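Local coordinates for protein methylaspartate ammonia-lyase (Citrobacter amalonaticus, PDB 1KKO) that catalyses the reversible, magnesium-dependent anti elimination of ammonia from (2S,3S)-3-methyl-L-aspartate to give mesaconate, at residues Leu192-Ile197 with Asp238-Ile243; Thr234-Val239 with Tyr271-Val276; Lys210-Val215 with Ile258-Lys263; Val305-Cys310 with Gln329-Asp334; Pro168-Ser173 with Arg382-Pro387. All coordinates share one frame; numbering follows the deposited sequence.

Contact 1: Leu192-Ile197 with Asp238-Ile243; sequences LPHALI and DVYGTI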
# COMPACT_ATOMS: atom_id res chain seq x y z
N LEU A 192 9.12 16.27 1.56
CA LEU A 192 9.74 15.23 0.75
C LEU A 192 11.23 15.45 0.73
O LEU A 192 11.69 16.55 1.04
CB LEU A 192 9.19 15.28 -0.68
CG LEU A 192 9.62 16.45 -1.58
CD1 LEU A 192 9.30 16.13 -3.03
CD2 LEU A 192 9.02 17.78 -1.16
N PRO A 193 12.01 14.47 0.30
CA PRO A 193 11.62 13.12 -0.12
C PRO A 193 12.35 12.02 0.65
O PRO A 193 12.32 10.87 0.20
CB PRO A 193 12.15 13.10 -1.54
CG PRO A 193 13.53 13.75 -1.34
CD PRO A 193 13.37 14.75 -0.18
N HIS A 194 13.00 12.38 1.75
CA HIS A 194 13.83 11.49 2.56
C HIS A 194 15.18 11.16 1.89
O HIS A 194 16.24 11.48 2.45
CB HIS A 194 13.04 10.24 2.99
CG HIS A 194 13.81 9.33 3.89
ND1 HIS A 194 13.58 9.22 5.24
CD2 HIS A 194 14.82 8.48 3.61
CE1 HIS A 194 14.42 8.33 5.75
NE2 HIS A 194 15.17 7.86 4.77
N ALA A 195 15.12 10.53 0.72
CA ALA A 195 16.27 10.30 -0.17
C ALA A 195 17.29 9.26 0.27
O ALA A 195 18.25 9.02 -0.46
CB ALA A 195 16.96 11.62 -0.49
N LEU A 196 17.10 8.67 1.44
CA LEU A 196 17.93 7.55 1.91
C LEU A 196 19.41 7.79 1.62
O LEU A 196 20.06 7.01 0.92
CB LEU A 196 17.45 6.24 1.28
CG LEU A 196 17.99 4.95 1.88
CD1 LEU A 196 17.64 4.80 3.33
CD2 LEU A 196 17.43 3.78 1.09
N ILE A 197 19.94 8.89 2.16
CA ILE A 197 21.34 9.22 1.97
C ILE A 197 22.11 8.45 3.03
O ILE A 197 22.41 8.95 4.10
CB ILE A 197 21.52 10.75 2.08
CG1 ILE A 197 20.66 11.47 1.03
CG2 ILE A 197 22.99 11.13 1.97
CD1 ILE A 197 21.08 11.22 -0.41
N ASP A 238 17.14 12.47 5.09
CA ASP A 238 17.74 11.66 6.15
C ASP A 238 19.10 11.17 5.69
O ASP A 238 19.22 10.49 4.66
CB ASP A 238 16.83 10.46 6.46
CG ASP A 238 17.22 9.71 7.72
OD1 ASP A 238 18.34 9.88 8.29
OD2 ASP A 238 16.40 8.89 8.22
N VAL A 239 20.12 11.51 6.47
CA VAL A 239 21.49 11.20 6.10
C VAL A 239 22.17 10.12 6.94
O VAL A 239 23.36 9.88 6.78
CB VAL A 239 22.35 12.46 6.07
CG1 VAL A 239 21.73 13.49 5.14
CG2 VAL A 239 22.53 13.05 7.46
N TYR A 240 21.43 9.46 7.82
CA TYR A 240 21.94 8.26 8.49
C TYR A 240 23.33 8.41 9.07
O TYR A 240 24.16 7.50 8.98
CB TYR A 240 21.90 7.07 7.52
CG TYR A 240 20.48 6.68 7.25
CD1 TYR A 240 19.76 7.29 6.25
CD2 TYR A 240 19.84 5.75 8.05
CE1 TYR A 240 18.45 6.97 6.01
CE2 TYR A 240 18.51 5.41 7.82
CZ TYR A 240 17.83 6.03 6.80
OH TYR A 240 16.51 5.72 6.57
N GLY A 241 23.57 9.55 9.72
CA GLY A 241 24.83 9.81 10.39
C GLY A 241 26.01 10.09 9.50
O GLY A 241 27.12 10.30 10.00
N THR A 242 25.81 10.14 8.18
CA THR A 242 26.96 10.25 7.27
C THR A 242 27.68 11.59 7.35
O THR A 242 28.88 11.64 7.11
CB THR A 242 26.58 9.94 5.81
OG1 THR A 242 25.50 10.78 5.40
CG2 THR A 242 26.08 8.50 5.67
N ILE A 243 26.98 12.66 7.69
CA ILE A 243 27.64 13.96 7.81
C ILE A 243 28.69 13.92 8.92
O ILE A 243 29.80 14.42 8.74
CB ILE A 243 26.60 15.09 8.00
CG1 ILE A 243 25.79 15.26 6.70
CG2 ILE A 243 27.27 16.41 8.37
CD1 ILE A 243 24.61 16.21 6.80
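Ile197, Asp238 and His194 bury the most surface in this contact. The backbone N of Ile197 bonds to Asp238 O (3.1 Å), its O receives a CA-H contact from Val239 CA (3.1 Å), and Ile197 CB packs on Val239 CG1 (4.1 Å). Asp238 meets His194 through both backbone and side chain. Its N donates to His194 O (3.0 Å) in the carbonyl plane, on a lone pair. The CB of Asp238 covers one face of the imidazole, 3.6 Å from the centroid of the His194 ring, a CH-pi contact offset toward the rim. The two side chains run side by side in the same direction, ring and carboxylate planes 69° apart. Tyr240 reaches the ring from another direction: its OH lies in the imidazole plane and is hydrogen-bonded to His194 NE2 (3.1 Å). Together these contacts probably help to orient the ring of His194, the transition state stabiliser, beside the magnesium-binding Asp238. Leu196 CD1 adds apolar packing against Tyr240 CE1 (3.5 Å). The contact lies at the C-terminal ends of the adjacent barrel strands 191-194 and 234-238, with helix 209-225 against Pro193 and Val239 and helix 200-204 against Ile197 and Thr242.

Contact 2: Thr234-Val239 with Tyr271-Val276; sequences TLHIDV and YIEGPV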
# COMPACT_ATOMS: atom_id res chain seq x y z
N THR A 234 8.21 21.46 1.93
CA THR A 234 9.40 21.41 2.78
C THR A 234 10.27 20.24 2.36
O THR A 234 9.76 19.18 2.02
CB THR A 234 8.97 21.26 4.23
OG1 THR A 234 8.41 22.51 4.67
CG2 THR A 234 10.14 21.00 5.17
N LEU A 235 11.59 20.45 2.39
CA LEU A 235 12.55 19.40 2.08
C LEU A 235 13.03 18.77 3.38
O LEU A 235 13.37 19.47 4.33
CB LEU A 235 13.72 19.97 1.30
CG LEU A 235 13.34 20.80 0.07
CD1 LEU A 235 14.62 21.20 -0.67
CD2 LEU A 235 12.39 20.03 -0.84
N HIS A 236 13.06 17.45 3.41
CA HIS A 236 13.46 16.70 4.60
C HIS A 236 14.24 15.52 4.08
O HIS A 236 13.72 14.68 3.34
CB HIS A 236 12.20 16.31 5.37
CG HIS A 236 12.40 15.49 6.60
ND1 HIS A 236 11.53 15.55 7.66
CD2 HIS A 236 13.32 14.54 6.92
CE1 HIS A 236 11.89 14.68 8.58
NE2 HIS A 236 12.97 14.05 8.16
N ILE A 237 15.53 15.48 4.41
CA ILE A 237 16.44 14.47 3.93
C ILE A 237 17.12 13.80 5.11
O ILE A 237 17.58 14.47 6.03
CB ILE A 237 17.48 15.12 2.99
CG1 ILE A 237 16.78 15.64 1.72
CG2 ILE A 237 18.60 14.14 2.65
CD1 ILE A 237 17.64 16.56 0.85
N ASP A 238 17.14 12.47 5.09
CA ASP A 238 17.74 11.66 6.15
C ASP A 238 19.10 11.17 5.69
O ASP A 238 19.22 10.49 4.66
CB ASP A 238 16.83 10.46 6.46
CG ASP A 238 17.22 9.71 7.72
OD1 ASP A 238 18.34 9.88 8.29
OD2 ASP A 238 16.40 8.89 8.22
N VAL A 239 20.12 11.51 6.47
CA VAL A 239 21.49 11.20 6.10
C VAL A 239 22.17 10.12 6.94
O VAL A 239 23.36 9.88 6.78
CB VAL A 239 22.35 12.46 6.07
CG1 VAL A 239 21.73 13.49 5.14
CG2 VAL A 239 22.53 13.05 7.46
N TYR A 271 15.14 20.47 6.21
CA TYR A 271 15.37 19.69 7.41
C TYR A 271 16.34 18.56 7.09
O TYR A 271 16.20 17.89 6.06
CB TYR A 271 14.07 19.04 7.87
CG TYR A 271 13.09 19.95 8.58
CD1 TYR A 271 12.40 20.93 7.89
CD2 TYR A 271 12.85 19.82 9.93
CE1 TYR A 271 11.50 21.77 8.54
CE2 TYR A 271 11.93 20.63 10.59
CZ TYR A 271 11.26 21.60 9.88
OH TYR A 271 10.34 22.41 10.54
N ILE A 272 17.32 18.35 7.97
CA ILE A 272 18.26 17.25 7.84
C ILE A 272 18.10 16.33 9.04
O ILE A 272 18.30 16.74 10.17
CB ILE A 272 19.71 17.76 7.76
CG1 ILE A 272 19.93 18.65 6.53
CG2 ILE A 272 20.70 16.58 7.77
CD1 ILE A 272 19.74 17.96 5.19
N GLU A 273 17.70 15.09 8.77
CA GLU A 273 17.49 14.10 9.81
C GLU A 273 18.72 13.23 10.00
O GLU A 273 19.39 12.86 9.03
CB GLU A 273 16.26 13.25 9.49
CG GLU A 273 15.94 12.21 10.56
CD GLU A 273 14.57 11.57 10.42
OE1 GLU A 273 13.92 11.73 9.37
OE2 GLU A 273 14.15 10.89 11.37
N GLY A 274 19.02 12.93 11.25
CA GLY A 274 20.14 12.06 11.58
C GLY A 274 21.49 12.54 11.08
O GLY A 274 22.22 11.78 10.47
N PRO A 275 21.87 13.78 11.34
CA PRO A 275 23.16 14.25 10.81
C PRO A 275 24.37 13.45 11.30
O PRO A 275 25.33 13.28 10.54
CB PRO A 275 23.22 15.70 11.30
CG PRO A 275 22.32 15.75 12.46
CD PRO A 275 21.17 14.84 12.09
N VAL A 276 24.31 12.98 12.54
CA VAL A 276 25.40 12.21 13.14
C VAL A 276 24.81 11.04 13.90
O VAL A 276 23.62 11.05 14.24
CB VAL A 276 26.18 13.09 14.15
CG1 VAL A 276 26.74 14.30 13.46
CG2 VAL A 276 25.27 13.48 15.30
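His236 NE2 donates to Glu273 OE1 over 2.8 Å, a His-carboxylate hydrogen bond. The acceptor lies near the imidazole plane, whereas NE2 meets OE1 from above the carboxylate plane, 41° out of it. CG of Glu273 is anti to the backbone N (chi1 -178°), and the chain runs on extended toward the histidine. The other ring nitrogen, His236 ND1, is bonded to Arg382, so the imidazole is held at both nitrogens. Beside it, the carboxylates of Asp238 and Glu273 are stacked with their planes 11° apart, and Asp238 OD2 lies 3.9 Å from Glu273 OE1. Beneath these side chains the strands run parallel, with His236, Ile237 and Asp238 paired with Tyr271, Ile272 and Glu273. Four backbone bonds join them, from Tyr271 N to Leu235 O (2.8 Å) at one end to Val239 N to Glu273 O (3.0 Å) at the other. Val239 CG2 and Ile272 CG2 meet at 4.0 Å on the helix-facing side. At the other end of the contact, Thr234 CG2 rests 3.5 Å from Tyr271 CD1, while the Tyr271 hydroxyl bonds to Glu354. Asp238 and Glu273 are both magnesium ligands, and their mutual repulsion would probably be eased by a bound magnesium ion. His236 at OE1 and Gln329 at OE2 together probably limit the turning of the Glu273 carboxylate.

Contact 3: Lys210-Val215 with Ile258-Lys263; sequences KLREYV and IASLEK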
# COMPACT_ATOMS: atom_id res chain seq x y z
N LYS A 210 27.90 15.41 -3.25
CA LYS A 210 26.81 14.69 -3.89
C LYS A 210 25.46 15.14 -3.29
O LYS A 210 24.53 15.45 -4.03
CB LYS A 210 27.01 13.18 -3.78
CG LYS A 210 28.09 12.66 -4.74
CD LYS A 210 28.59 11.28 -4.37
CE LYS A 210 29.93 10.97 -5.04
NZ LYS A 210 29.78 10.09 -6.23
N LEU A 211 25.38 15.22 -1.97
CA LEU A 211 24.15 15.68 -1.35
C LEU A 211 23.86 17.12 -1.75
O LEU A 211 22.72 17.48 -1.99
CB LEU A 211 24.21 15.54 0.17
CG LEU A 211 22.98 16.11 0.88
CD1 LEU A 211 21.70 15.46 0.40
CD2 LEU A 211 23.15 15.92 2.37
N ARG A 212 24.90 17.94 -1.84
CA ARG A 212 24.70 19.32 -2.26
C ARG A 212 24.03 19.38 -3.63
O ARG A 212 23.06 20.10 -3.84
CB ARG A 212 26.03 20.06 -2.32
CG ARG A 212 25.89 21.48 -2.79
CD ARG A 212 27.20 22.23 -2.91
NE ARG A 212 27.93 22.11 -1.66
CZ ARG A 212 27.62 22.74 -0.54
NH1 ARG A 212 26.59 23.57 -0.50
NH2 ARG A 212 28.35 22.54 0.54
N GLU A 213 24.56 18.59 -4.55
CA GLU A 213 24.06 18.54 -5.91
C GLU A 213 22.65 17.95 -5.94
O GLU A 213 21.81 18.38 -6.73
CB GLU A 213 25.04 17.76 -6.79
CG GLU A 213 26.40 18.45 -6.82
CD GLU A 213 27.29 18.02 -7.96
OE1 GLU A 213 26.79 17.94 -9.11
OE2 GLU A 213 28.50 17.78 -7.72
N TYR A 214 22.38 17.00 -5.05
CA TYR A 214 21.04 16.43 -4.96
C TYR A 214 20.00 17.46 -4.48
O TYR A 214 18.89 17.53 -5.02
CB TYR A 214 21.02 15.20 -4.06
CG TYR A 214 19.62 14.64 -3.96
CD1 TYR A 214 19.07 13.94 -5.03
CD2 TYR A 214 18.83 14.86 -2.84
CE1 TYR A 214 17.78 13.45 -4.96
CE2 TYR A 214 17.55 14.36 -2.77
CZ TYR A 214 17.03 13.67 -3.83
OH TYR A 214 15.74 13.19 -3.75
N VAL A 215 20.34 18.25 -3.46
CA VAL A 215 19.40 19.24 -2.96
C VAL A 215 19.05 20.22 -4.07
O VAL A 215 17.90 20.62 -4.23
CB VAL A 215 19.92 19.98 -1.72
CG1 VAL A 215 18.94 21.04 -1.29
CG2 VAL A 215 20.16 19.01 -0.58
N ILE A 258 25.85 21.71 6.99
CA ILE A 258 24.39 21.69 6.96
C ILE A 258 23.86 23.07 6.60
O ILE A 258 22.97 23.21 5.76
CB ILE A 258 23.84 21.21 8.31
CG1 ILE A 258 24.11 19.71 8.49
CG2 ILE A 258 22.34 21.46 8.41
CD1 ILE A 258 23.99 19.24 9.90
N ALA A 259 24.42 24.11 7.21
CA ALA A 259 23.99 25.47 6.92
C ALA A 259 24.22 25.83 5.45
O ALA A 259 23.42 26.56 4.84
CB ALA A 259 24.72 26.45 7.83
N SER A 260 25.31 25.32 4.88
CA SER A 260 25.65 25.61 3.50
C SER A 260 24.65 25.03 2.50
O SER A 260 24.61 25.43 1.34
CB SER A 260 27.07 25.11 3.17
OG SER A 260 27.11 23.72 2.90
N LEU A 261 23.84 24.07 2.95
CA LEU A 261 22.84 23.47 2.06
C LEU A 261 21.62 24.37 1.87
O LEU A 261 20.87 24.17 0.92
CB LEU A 261 22.40 22.11 2.59
CG LEU A 261 23.47 21.03 2.66
CD1 LEU A 261 22.90 19.78 3.30
CD2 LEU A 261 24.02 20.69 1.30
N GLU A 262 21.42 25.35 2.74
CA GLU A 262 20.21 26.17 2.65
C GLU A 262 20.06 26.81 1.28
O GLU A 262 18.96 26.85 0.73
CB GLU A 262 20.17 27.25 3.74
CG GLU A 262 18.78 27.86 3.90
CD GLU A 262 18.66 28.85 5.04
OE1 GLU A 262 19.55 28.90 5.91
OE2 GLU A 262 17.64 29.58 5.07
N LYS A 263 21.15 27.33 0.73
CA LYS A 263 21.09 27.98 -0.58
C LYS A 263 20.59 27.05 -1.67
O LYS A 263 19.89 27.48 -2.59
CB LYS A 263 22.46 28.53 -0.97
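In the outer helical layer of the TIM barrel, Arg212 of helix 209-225 grips Ser260 of helix 251-260 with two nitrogens, end-on. Its NH2 donates to Ser260 OG over 2.9 Å with an N-H...O angle of 161°, and its NH1 reaches Ser260 O at 3.3 Å. Both oxygens lie close to the guanidinium plane. At the carbonyl end the second bond is less regular, since NH1 sits above the carbonyl plane, 71° out of it. A weak third bond runs from NH1 to Ser260 OG (3.4 Å). The Arg212 chain leaves with CG anti to the backbone N and is bent at chi3 (-52°), which turns NE out of the line of the preceding carbons. Leu261 completes the contact, burying more of its surface here than any other residue. Its CD2 packs 3.9 Å from Arg212 CA and also lies over one face of the guanidinium, offset toward the rim, while its CD1 meets Leu211 CD2 at 4.0 Å, the two leucine side chains crossing at about a right angle. Leu261 also touches Leu270 and Ile272 of strand 270-273, so the apolar part faces the barrel wall. Ser260 OG spends its own proton on Tyr257 O, leaving its oxygen to accept from Arg212. The hydroxyl thus donates within its own helix while accepting from the arginine of the neighbouring one, and the arginine charge probably gains further from a long, weak ion pair with Glu264.

Contact 4: Val305-Cys310 with Gln329-Asp334; sequences VADEWC and QIKTPD. With SO4 (sulfate ion), chain C.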
# COMPACT_ATOMS: atom_id res chain seq x y z
N VAL A 305 16.78 16.98 12.75
CA VAL A 305 15.82 16.05 13.30
C VAL A 305 16.55 14.88 13.98
O VAL A 305 17.39 14.23 13.37
CB VAL A 305 14.94 15.46 12.17
CG1 VAL A 305 13.81 14.63 12.77
CG2 VAL A 305 14.40 16.56 11.29
N ALA A 306 16.20 14.61 15.23
CA ALA A 306 16.72 13.45 15.94
C ALA A 306 15.98 12.21 15.50
O ALA A 306 14.80 12.25 15.19
CB ALA A 306 16.58 13.63 17.42
N ASP A 307 16.68 11.09 15.50
CA ASP A 307 16.06 9.82 15.14
C ASP A 307 16.78 8.70 15.89
O ASP A 307 16.24 8.16 16.86
CB ASP A 307 16.14 9.64 13.63
CG ASP A 307 15.60 8.32 13.16
OD1 ASP A 307 14.79 7.69 13.86
OD2 ASP A 307 15.95 7.84 12.06
N GLU A 308 17.99 8.36 15.46
CA GLU A 308 18.77 7.32 16.12
C GLU A 308 18.91 7.60 17.62
O GLU A 308 19.22 8.72 18.03
CB GLU A 308 20.17 7.21 15.51
CG GLU A 308 20.25 7.00 14.01
CD GLU A 308 20.31 8.29 13.19
OE1 GLU A 308 19.84 9.35 13.67
OE2 GLU A 308 20.83 8.23 12.05
N TRP A 309 18.68 6.57 18.42
CA TRP A 309 18.80 6.58 19.89
C TRP A 309 17.65 7.30 20.57
O TRP A 309 17.65 7.42 21.80
CB TRP A 309 20.16 7.11 20.35
CG TRP A 309 21.24 6.28 19.72
CD1 TRP A 309 22.04 6.65 18.69
CD2 TRP A 309 21.55 4.92 20.00
NE1 TRP A 309 22.87 5.61 18.34
CE2 TRP A 309 22.58 4.53 19.13
CE3 TRP A 309 21.08 3.99 20.92
CZ2 TRP A 309 23.13 3.25 19.14
CZ3 TRP A 309 21.64 2.72 20.94
CH2 TRP A 309 22.65 2.37 20.06
N CYS A 310 16.66 7.74 19.79
CA CYS A 310 15.47 8.40 20.33
C CYS A 310 14.30 7.48 20.01
O CYS A 310 13.60 7.68 19.03
CB CYS A 310 15.31 9.77 19.70
SG CYS A 310 14.01 10.73 20.47
N GLN A 329 11.96 12.52 15.48
CA GLN A 329 11.13 11.46 14.90
C GLN A 329 10.64 10.51 16.00
O GLN A 329 11.43 9.77 16.59
CB GLN A 329 11.81 10.62 13.80
CG GLN A 329 10.74 9.63 13.27
CD GLN A 329 11.12 8.65 12.18
OE1 GLN A 329 10.37 7.68 11.96
NE2 GLN A 329 12.24 8.87 11.51
N ILE A 330 9.33 10.57 16.26
CA ILE A 330 8.62 9.67 17.14
C ILE A 330 8.32 8.47 16.23
O ILE A 330 7.38 8.49 15.43
CB ILE A 330 7.37 10.39 17.66
CG1 ILE A 330 7.77 11.65 18.45
CG2 ILE A 330 6.49 9.48 18.51
CD1 ILE A 330 6.61 12.55 18.80
N LYS A 331 9.18 7.47 16.28
CA LYS A 331 9.12 6.35 15.33
C LYS A 331 8.14 5.35 15.91
O LYS A 331 8.48 4.48 16.72
CB LYS A 331 10.49 5.75 15.09
CG LYS A 331 10.49 4.79 13.92
CD LYS A 331 11.89 4.38 13.50
CE LYS A 331 11.95 3.90 12.06
NZ LYS A 331 11.98 5.03 11.11
N THR A 332 6.89 5.48 15.48
CA THR A 332 5.78 4.92 16.23
C THR A 332 5.89 3.48 16.74
O THR A 332 5.60 3.27 17.89
CB THR A 332 4.43 5.16 15.51
OG1 THR A 332 4.41 4.49 14.24
CG2 THR A 332 4.18 6.65 15.24
N PRO A 333 6.32 2.48 15.96
CA PRO A 333 6.32 1.12 16.53
C PRO A 333 7.26 0.99 17.72
O PRO A 333 7.05 0.17 18.60
CB PRO A 333 6.78 0.25 15.35
CG PRO A 333 6.54 1.07 14.14
CD PRO A 333 6.80 2.48 14.57
N ASP A 334 8.31 1.80 17.74
CA ASP A 334 9.29 1.72 18.81
C ASP A 334 8.81 2.24 20.16
O ASP A 334 9.47 2.01 21.17
CB ASP A 334 10.55 2.48 18.41
CG ASP A 334 11.33 1.80 17.31
OD1 ASP A 334 11.35 0.54 17.25
OD2 ASP A 334 11.96 2.49 16.48
S SO4 C . 12.11 3.06 7.93
O1 SO4 C . 11.83 2.01 8.94
O2 SO4 C . 13.40 2.58 7.29
O3 SO4 C . 11.04 3.12 6.94
O4 SO4 C . 12.35 4.41 8.50
O HOH W 1 14.41 5.73 11.95
O HOH W 2 14.64 7.48 9.81
O HOH W 3 10.83 7.18 18.58
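Gln329 N donates to Ala306 O over 2.9 Å with an N-H...O angle of 173°, and this bond marks the close-packed side of the contact. Around it Val305 CG1 lies 3.9 Å from the same Gln329 N, and Gln329 CB comes to 3.7 Å from Ala306 O. Beyond this bond, three waters mediate between the segments. The side chains of Asp307 and Gln329 run side by side in the same direction, carboxylate and amide planes 20° apart, but Gln329 NE2 stays 3.7 Å from Asp307 OD1; the stronger partner of NE2 is Glu273 OE2. One water lies between Asp307 OD2 and Lys331 NZ, 2.7 Å from NZ, and another between Asp307 OD2 and Gln329 NE2. The third joins Cys310 O to Lys331 N, 2.8 Å from that nitrogen. The Lys331 chain is bent at chi4 (80°), which swings NZ toward Gln329 OE1 (3.2 Å) and toward O4 of a sulfate ion (2.7 Å); NZ also bonds to Gly359 O, and Gln329 OE1 to Gly359 N. Lys331 is the proton acceptor, Asp307 a magnesium ligand and Gln329 a substrate-binding residue, so the hydrated side is the active site itself, and the sulfate, probably from the crystallisation liquor, sits within it. The contact belongs to the beta-alpha-beta unit formed by strand 303-306, helix 313-321 and strand 327-330. Helix 313-321 packs on Ala306, Cys310 and Ile330, while strand 270-273 flanks the first strand and strand 354-357 the second.

Contact 5: Pro168-Ser173 with Arg382-Pro387; sequences PLFGQS and RMLIKP. With SO4 (sulfate ion), chain C.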
# COMPACT_ATOMS: atom_id res chain seq x y z
N PRO A 168 0.69 17.94 7.99
CA PRO A 168 1.61 17.82 6.87
C PRO A 168 2.19 16.42 6.73
O PRO A 168 2.63 15.86 7.73
CB PRO A 168 2.70 18.84 7.21
CG PRO A 168 2.02 19.83 8.08
CD PRO A 168 1.10 19.01 8.92
N LEU A 169 2.19 15.90 5.51
CA LEU A 169 2.65 14.54 5.24
C LEU A 169 4.00 14.53 4.55
O LEU A 169 4.28 15.36 3.69
CB LEU A 169 1.64 13.80 4.36
CG LEU A 169 0.20 13.76 4.87
CD1 LEU A 169 -0.67 12.91 3.96
CD2 LEU A 169 0.14 13.24 6.27
N PHE A 170 4.79 13.53 4.90
CA PHE A 170 6.18 13.39 4.47
C PHE A 170 6.36 12.08 3.71
O PHE A 170 6.16 11.01 4.28
CB PHE A 170 7.07 13.41 5.71
CG PHE A 170 8.52 13.14 5.46
CD1 PHE A 170 9.17 13.63 4.34
CD2 PHE A 170 9.23 12.38 6.36
CE1 PHE A 170 10.51 13.39 4.15
CE2 PHE A 170 10.57 12.12 6.17
CZ PHE A 170 11.21 12.65 5.07
N GLY A 171 6.74 12.18 2.44
CA GLY A 171 6.97 11.01 1.61
C GLY A 171 8.43 10.59 1.60
O GLY A 171 9.32 11.43 1.56
N GLN A 172 8.66 9.27 1.65
CA GLN A 172 10.01 8.72 1.60
C GLN A 172 10.23 7.92 0.33
O GLN A 172 9.41 7.10 -0.07
CB GLN A 172 10.37 7.93 2.87
CG GLN A 172 9.84 6.53 3.00
CD GLN A 172 10.53 5.76 4.13
OE1 GLN A 172 11.75 5.84 4.26
NE2 GLN A 172 9.75 5.04 4.93
N SER A 173 11.38 8.17 -0.30
CA SER A 173 11.71 7.61 -1.60
C SER A 173 12.46 6.30 -1.62
O SER A 173 12.51 5.62 -2.64
CB SER A 173 12.63 8.62 -2.29
OG SER A 173 13.84 8.79 -1.57
N ARG A 382 4.35 16.91 11.66
CA ARG A 382 4.63 16.16 10.46
C ARG A 382 4.28 14.71 10.70
O ARG A 382 4.42 14.22 11.81
CB ARG A 382 6.13 16.27 10.18
CG ARG A 382 6.61 15.71 8.86
CD ARG A 382 7.98 16.22 8.45
NE ARG A 382 7.96 17.68 8.40
CZ ARG A 382 9.02 18.47 8.41
NH1 ARG A 382 10.25 17.98 8.42
NH2 ARG A 382 8.84 19.79 8.43
N MSE A 383 3.83 14.03 9.65
CA MSE A 383 3.52 12.61 9.74
C MSE A 383 4.05 11.88 8.52
O MSE A 383 3.88 12.33 7.40
CB MSE A 383 2.02 12.39 9.86
CG MSE A 383 1.63 10.91 9.83
SE MSE A 383 -0.18 10.56 10.41
CE MSE A 383 -1.09 11.79 9.35
N LEU A 384 4.69 10.75 8.76
CA LEU A 384 5.23 9.94 7.68
C LEU A 384 4.16 9.24 6.85
O LEU A 384 3.24 8.62 7.39
CB LEU A 384 6.16 8.88 8.26
CG LEU A 384 6.80 7.89 7.27
CD1 LEU A 384 7.79 8.59 6.34
CD2 LEU A 384 7.48 6.77 8.05
N ILE A 385 4.31 9.33 5.53
CA ILE A 385 3.50 8.54 4.60
C ILE A 385 4.06 7.11 4.64
O ILE A 385 5.22 6.86 4.34
CB ILE A 385 3.57 9.17 3.21
CG1 ILE A 385 2.88 10.53 3.23
CG2 ILE A 385 2.94 8.26 2.19
CD1 ILE A 385 3.16 11.39 2.03
N LYS A 386 3.21 6.18 5.03
CA LYS A 386 3.62 4.83 5.30
C LYS A 386 2.42 3.90 5.18
O LYS A 386 1.28 4.37 5.14
CB LYS A 386 4.22 4.76 6.71
CG LYS A 386 3.20 4.95 7.81
CD LYS A 386 3.86 5.11 9.17
CE LYS A 386 2.85 4.99 10.29
NZ LYS A 386 3.48 4.98 11.65
N PRO A 387 2.63 2.58 5.09
CA PRO A 387 3.93 1.94 5.03
C PRO A 387 4.37 1.80 3.57
O PRO A 387 3.81 2.44 2.69
CB PRO A 387 3.61 0.57 5.61
CG PRO A 387 2.27 0.28 5.04
CD PRO A 387 1.55 1.60 5.01
S SO4 C . 12.11 3.06 7.93
O1 SO4 C . 11.83 2.01 8.94
O2 SO4 C . 13.40 2.58 7.29
O3 SO4 C . 11.04 3.12 6.94
O4 SO4 C . 12.35 4.41 8.50
O HOH W 4 6.94 4.45 4.31
O HOH W 5 6.37 7.56 1.87
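Three backbone hydrogen bonds join Pro168 and Phe170 to Met383 and Ile385: Met383 N to Pro168 O (2.9 Å), Phe170 N to Met383 O (2.9 Å) and Ile385 N to Phe170 O (2.8 Å). This alternation is that of parallel strands, supported by CA-H...O contacts from Arg382 CA to Pro168 O and from Leu169 CA to Met383 O. The pairing closes the TIM barrel of this enolase superfamily member: strands 169-170 and 382-384 are the first and last of the eight barrel strands in chain order. Apolar contacts divide between the two surfaces. Toward helix 392-410, Leu169 CD2 meets CE of Met383, present as selenomethionine, at 3.6 Å, the chains side by side; Leu169 CB also rests 3.7 Å from Ile385 CG1. On the barrel interior, Phe170 CD2 lies 4.1 Å from Leu384 CD1, while Phe170 CB packs on Arg382 CG at 3.9 Å; the Arg382 guanidinium, a partner of His236, also makes a cation-pi contact with Tyr271. Water-mediated bonds come next: one water links Gln172 N to Ile385 O, another Gln172 NE2 to the same carbonyl. Gln172, which binds the substrate, has an extended chain beyond CG, and its NE2 donates to O3 of a sulfate ion (3.1 Å, N-H...O angle 167°).

Contacts 1, 2, 4 and 5 all reach the parallel barrel sheet. Contacts 1 and 2 share Asp238 and Val239, their centres about 5 Å apart. The magnesium ligands come from contacts 1, 2 and 4: Asp238 OD2 lies 4.0 Å from Asp307 OD2, and Glu273 OE2 is 2.8 Å from Gln329 NE2, which joins one metal ligand to a substrate-binding residue. Contact 5 meets contact 1 where Pro193 O lies 2.9 Å from Ser173 N. The sulfate touches both contacts 4 and 5, probably marking the substrate pocket, since it also bonds to Thr360 and Cys361. Contact 3 lies farther out, its centre about 24 Å from that of contact 4, but its Leu211 and Val215 pack on Ile237 of contact 2.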